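Local coordinates for putative DNA binding protein (Bacteroides thetaiotaomicron VPI-5482, PDB 3HTN), which binds metal ions at a site in its PCC-type domain and may also bind DNA, at the interface of chains A and B. Numbering follows the deposited sequence. Chains: chain A/B, Putative DNA binding protein.

Contact 1: the interface of chains A and B. Residues chain A 10, 12, 14, 19, 21, 122, 124; chain B 84, 128, 132, 145, 147.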
# COMPACT_ATOMS: atom_id res chain seq x y z
N SER A 10 -11.95 -15.87 9.26
CA SER A 10 -11.04 -16.75 10.00
C SER A 10 -9.72 -15.99 10.06
O SER A 10 -9.43 -15.17 9.18
CB SER A 10 -10.89 -18.11 9.33
OG SER A 10 -10.33 -18.00 8.03
N LYS A 12 -5.37 -15.82 11.85
CA LYS A 12 -4.21 -16.38 12.52
C LYS A 12 -3.43 -15.26 13.19
O LYS A 12 -3.05 -14.31 12.55
CB LYS A 12 -3.30 -17.11 11.53
CG LYS A 12 -2.09 -17.77 12.15
CD LYS A 12 -1.29 -18.48 11.07
CE LYS A 12 -0.07 -19.15 11.65
NZ LYS A 12 -0.43 -20.17 12.67
N ILE A 14 -0.15 -13.70 14.70
CA ILE A 14 1.31 -13.82 14.58
C ILE A 14 1.93 -12.60 15.23
O ILE A 14 2.02 -11.55 14.62
CB ILE A 14 1.81 -13.93 13.14
CG1 ILE A 14 1.14 -15.08 12.39
CG2 ILE A 14 3.34 -14.17 13.19
CD1 ILE A 14 1.54 -15.20 10.95
N ILE A 19 -3.44 -12.25 10.57
CA ILE A 19 -3.75 -12.48 9.17
C ILE A 19 -5.22 -12.82 9.17
O ILE A 19 -5.62 -13.82 9.77
CB ILE A 19 -2.92 -13.64 8.57
CG1 ILE A 19 -1.42 -13.40 8.80
CG2 ILE A 19 -3.22 -13.81 7.11
CD1 ILE A 19 -0.92 -12.01 8.57
N SER A 21 -8.62 -13.68 6.99
CA SER A 21 -9.22 -14.17 5.78
C SER A 21 -10.72 -14.00 5.88
O SER A 21 -11.38 -14.70 6.63
CB SER A 21 -8.82 -15.62 5.55
OG SER A 21 -9.36 -16.08 4.34
N GLU A 122 -7.76 -11.15 1.87
CA GLU A 122 -6.55 -11.49 2.62
C GLU A 122 -5.95 -10.23 3.18
O GLU A 122 -5.42 -9.42 2.43
CB GLU A 122 -5.58 -12.19 1.67
CG GLU A 122 -6.16 -13.50 1.13
CD GLU A 122 -5.33 -14.16 0.05
OE1 GLU A 122 -4.16 -13.77 -0.15
OE2 GLU A 122 -5.87 -15.11 -0.57
N VAL A 124 -3.90 -8.05 6.50
CA VAL A 124 -3.00 -8.06 7.64
C VAL A 124 -3.45 -6.92 8.55
O VAL A 124 -3.52 -5.76 8.12
CB VAL A 124 -1.53 -7.89 7.24
CG1 VAL A 124 -0.64 -7.92 8.49
CG2 VAL A 124 -1.11 -9.00 6.26
N ASN B 84 1.29 -11.24 -0.35
CA ASN B 84 1.61 -12.08 0.77
C ASN B 84 2.30 -13.34 0.34
O ASN B 84 2.33 -13.71 -0.84
CB ASN B 84 0.35 -12.35 1.59
CG ASN B 84 -0.77 -12.91 0.78
OD1 ASN B 84 -0.63 -13.95 0.14
ND2 ASN B 84 -1.93 -12.24 0.81
N TYR B 128 7.29 -13.74 8.65
CA TYR B 128 6.52 -14.06 9.85
C TYR B 128 7.04 -15.28 10.62
O TYR B 128 6.58 -15.50 11.74
CB TYR B 128 5.06 -14.36 9.51
CG TYR B 128 4.27 -13.26 8.84
CD1 TYR B 128 4.58 -11.91 9.00
CD2 TYR B 128 3.17 -13.60 8.06
CE1 TYR B 128 3.81 -10.94 8.41
CE2 TYR B 128 2.41 -12.63 7.46
CZ TYR B 128 2.74 -11.31 7.62
OH TYR B 128 1.98 -10.33 7.02
N ILE B 132 1.92 -21.03 7.02
CA ILE B 132 0.55 -20.65 6.65
C ILE B 132 0.28 -21.35 5.33
O ILE B 132 0.98 -21.11 4.36
CB ILE B 132 0.34 -19.15 6.46
CG1 ILE B 132 0.58 -18.40 7.77
CG2 ILE B 132 -1.11 -18.89 5.97
CD1 ILE B 132 0.30 -16.90 7.67
N TYR B 145 -6.67 -19.32 1.93
CA TYR B 145 -5.99 -19.55 3.20
C TYR B 145 -6.71 -20.62 4.04
O TYR B 145 -7.94 -20.62 4.12
CB TYR B 145 -5.96 -18.29 4.03
CG TYR B 145 -4.88 -17.25 3.78
CD1 TYR B 145 -3.56 -17.60 3.58
CD2 TYR B 145 -5.15 -15.90 3.92
CE1 TYR B 145 -2.56 -16.64 3.43
CE2 TYR B 145 -4.17 -14.94 3.81
CZ TYR B 145 -2.88 -15.30 3.56
OH TYR B 145 -1.87 -14.38 3.48
N PHE B 147 -6.02 -21.90 7.74
CA PHE B 147 -5.19 -21.75 8.93
C PHE B 147 -5.19 -22.98 9.83
O PHE B 147 -4.33 -23.07 10.70
CB PHE B 147 -5.64 -20.53 9.75
CG PHE B 147 -5.57 -19.22 8.99
CD1 PHE B 147 -4.40 -18.82 8.34
CD2 PHE B 147 -6.66 -18.38 8.94
CE1 PHE B 147 -4.34 -17.64 7.65
CE2 PHE B 147 -6.61 -17.20 8.25
CZ PHE B 147 -5.45 -16.82 7.60
O HOH W 1 -2.56 -9.84 2.44
O HOH W 2 -7.51 -16.78 0.95
O HOH W 3 -9.68 -18.77 4.78
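A:Ile19, pointing out of strand 17-22 of chain A, is the apolar centre of this subunit interface and shows how one branched side chain can serve several rings. Its CD1 meets the phenol of B:Tyr128 tip to tip, 3.6 Å from CE2. The other branch, CG2, set anti to the backbone N, crosses B:Tyr145 at about a right angle and lies 3.6 Å from its CE2, with B:Phe147 CZ also near. Flanking it on strand 9-14, A:Ile14 reaches across B:Tyr128 and brings CD1 to within 3.7 Å of CD2 on the ring. A:Lys12 contributes its aliphatic part: CB lies over one face of the B:Phe147 ring, displaced toward the rim, while CD rests against B:Ile132 CG1.

Outside this core the contacts turn polar. The extended A:Glu122 lays CG 3.6 Å from CE2 of B:Tyr145. At its tip, B:Asn84 ND2 donates a hydrogen bond to A:Glu122 OE1 at 2.9 Å. The carboxylate uses its anti lone pair, and the acceptor lies near the amide plane. Water 1 joins the same ND2 to A:Glu122 O, so side chain and backbone are both tied to one amide. Within chain B, CE1 of B:Phe147 packs over a face of B:Tyr145, which probably helps to position both rings. Water 2, 2.8 Å from A:Glu122 OE2, the other carboxylate oxygen, also bonds to the backbone N of B:Tyr145.

Contact 2: the interface of chains A and B. Residues chain A 48-50, 77-80, 99; chain B 80, 82-83, 95, 97, 99.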
# COMPACT_ATOMS: atom_id res chain seq x y z
N GLY A 48 -4.36 -5.03 2.71
CA GLY A 48 -4.53 -6.28 2.03
C GLY A 48 -5.06 -6.23 0.62
O GLY A 48 -5.08 -5.17 -0.02
N ILE A 49 -5.45 -7.41 0.15
CA ILE A 49 -5.83 -7.64 -1.24
C ILE A 49 -6.96 -8.66 -1.27
O ILE A 49 -7.26 -9.35 -0.28
CB ILE A 49 -4.61 -8.13 -2.10
CG1 ILE A 49 -3.99 -9.43 -1.54
CG2 ILE A 49 -3.55 -7.04 -2.20
CD1 ILE A 49 -2.98 -10.09 -2.49
N GLY A 50 -7.61 -8.78 -2.43
CA GLY A 50 -8.71 -9.69 -2.59
C GLY A 50 -9.50 -9.30 -3.83
O GLY A 50 -9.01 -8.54 -4.66
N GLU A 77 -10.80 -6.46 -8.78
CA GLU A 77 -9.69 -6.90 -7.94
C GLU A 77 -9.28 -5.77 -7.02
O GLU A 77 -9.14 -4.64 -7.49
CB GLU A 77 -8.50 -7.26 -8.81
CG GLU A 77 -8.70 -8.59 -9.59
CD GLU A 77 -8.79 -9.86 -8.72
OE1 GLU A 77 -8.55 -9.82 -7.49
OE2 GLU A 77 -9.14 -10.93 -9.29
N ILE A 78 -9.11 -6.03 -5.74
CA ILE A 78 -8.56 -5.05 -4.84
C ILE A 78 -7.05 -5.09 -4.99
O ILE A 78 -6.39 -6.05 -4.54
CB ILE A 78 -8.90 -5.35 -3.37
CG1 ILE A 78 -10.42 -5.43 -3.13
CG2 ILE A 78 -8.26 -4.27 -2.47
CD1 ILE A 78 -10.82 -5.87 -1.73
N SER A 79 -6.45 -4.08 -5.63
CA SER A 79 -4.99 -4.08 -5.77
C SER A 79 -4.33 -3.63 -4.48
O SER A 79 -3.23 -4.08 -4.17
CB SER A 79 -4.53 -3.25 -6.95
OG SER A 79 -4.87 -1.88 -6.79
N ASN A 80 -5.04 -2.83 -3.68
CA ASN A 80 -4.54 -2.42 -2.39
C ASN A 80 -5.68 -1.87 -1.58
O ASN A 80 -6.44 -1.06 -2.07
CB ASN A 80 -3.46 -1.34 -2.53
CG ASN A 80 -3.01 -0.83 -1.24
OD1 ASN A 80 -3.65 0.03 -0.66
ND2 ASN A 80 -1.95 -1.42 -0.70
N THR A 99 -7.81 0.84 -3.71
CA THR A 99 -7.52 0.89 -5.11
C THR A 99 -7.98 -0.43 -5.67
O THR A 99 -7.63 -1.50 -5.13
CB THR A 99 -6.04 1.09 -5.41
OG1 THR A 99 -5.53 2.15 -4.59
CG2 THR A 99 -5.82 1.35 -6.90
N ASN B 80 2.33 0.85 -6.20
CA ASN B 80 2.27 -0.05 -5.10
C ASN B 80 2.24 -1.48 -5.59
O ASN B 80 1.48 -1.81 -6.50
CB ASN B 80 1.05 0.23 -4.26
CG ASN B 80 0.92 -0.70 -3.13
OD1 ASN B 80 1.44 -0.43 -2.03
ND2 ASN B 80 0.24 -1.82 -3.35
N THR B 82 1.54 -5.01 -3.57
CA THR B 82 1.06 -5.53 -2.26
C THR B 82 0.85 -7.04 -2.38
O THR B 82 0.21 -7.48 -3.32
CB THR B 82 -0.32 -4.92 -1.87
OG1 THR B 82 -0.27 -3.49 -1.94
CG2 THR B 82 -0.77 -5.35 -0.44
N GLY B 83 1.38 -7.83 -1.47
CA GLY B 83 1.08 -9.21 -1.50
C GLY B 83 1.50 -9.95 -0.27
O GLY B 83 1.97 -9.37 0.71
N HIS B 95 1.08 -14.43 -3.51
CA HIS B 95 -0.13 -13.82 -4.04
C HIS B 95 0.14 -12.31 -4.08
O HIS B 95 0.23 -11.69 -3.03
CB HIS B 95 -1.32 -14.15 -3.16
CG HIS B 95 -2.62 -13.69 -3.72
ND1 HIS B 95 -3.76 -13.60 -2.96
CD2 HIS B 95 -2.97 -13.28 -4.97
CE1 HIS B 95 -4.76 -13.16 -3.71
NE2 HIS B 95 -4.30 -12.95 -4.93
N HIS B 97 -0.62 -8.45 -5.88
CA HIS B 97 -1.41 -7.50 -6.67
C HIS B 97 -0.54 -6.26 -6.86
O HIS B 97 0.47 -6.07 -6.18
CB HIS B 97 -2.73 -7.16 -5.99
CG HIS B 97 -3.75 -8.25 -6.05
ND1 HIS B 97 -5.08 -8.00 -5.81
CD2 HIS B 97 -3.66 -9.57 -6.34
CE1 HIS B 97 -5.77 -9.13 -5.92
NE2 HIS B 97 -4.94 -10.09 -6.27
N THR B 99 -0.48 -1.94 -8.52
CA THR B 99 -1.03 -0.73 -9.11
C THR B 99 0.14 -0.03 -9.80
O THR B 99 1.20 0.13 -9.21
CB THR B 99 -1.62 0.21 -8.06
OG1 THR B 99 -2.50 -0.52 -7.19
CG2 THR B 99 -2.35 1.41 -8.69
O HOH W 4 -1.31 -2.57 -5.45
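The apolar centre is A:Ile49, on strand 44-52, inserted among chain B side chains. With CG1 in the crowded position between backbone N and carbonyl carbon (chi1 59°), its CD1 sits over the middle of the B:His95 ring, 3.7 Å from the centroid, in a CH-pi contact. CG2 turns the other way, to CG2 of B:Thr82 at 3.7 Å, and CB covers one face of the B:His97 imidazole toward its rim. One isoleucine thus packs against two histidines that bind metal in this protein.

The B:His97 ring is also held from its edge: ND1 donates to the carbonyl oxygen of A:Ile78 at 2.7 Å, close to the ring plane but 45° above the carbonyl plane. This bond would favour the proton on ND1 and leave NE2 available for metal. A:Glu77, its carboxylate perpendicular to the ring, brings OE1 to 3.3 Å from CE1, where its charge may help polarise the imidazole. An alanine here, without the ring and its bond to A:Ile78 O, would probably loosen the packing around A:Ile49 and weaken metal binding.

Farther out, the rim is polar. A:Asn80 ND2 donates almost straight (170° at the hydrogen) to B:Thr82 OG1 at 2.9 Å, and A:Ser79 OG pairs with B:Thr99 OG1 at 2.8 Å. Water 4 gathers B:Thr99 OG1, A:Ser79 O and B:Asn80, whose ND2 lies 2.7 Å from it.

Contact 1 and contact 2 are neighbouring patches of one interface between identical subunits, their C-alpha centres about 15 Å apart. Strand 80-88 of chain B joins them, giving B:Asn84 to contact 1 and B:Asn80, B:Thr82 and B:Gly83 to contact 2. Otherwise they draw largely on different elements: contact 1 on strands 9-14, 17-22 and 120-127 of chain A and the C-terminal part of chain B, contact 2 on strands 44-52 and 76-78 of chain A and the metal-binding strand 91-101 of chain B. Because the metal-binding histidines lie within it, the interface would link metal binding to assembly if the deposited trimer is the biological one.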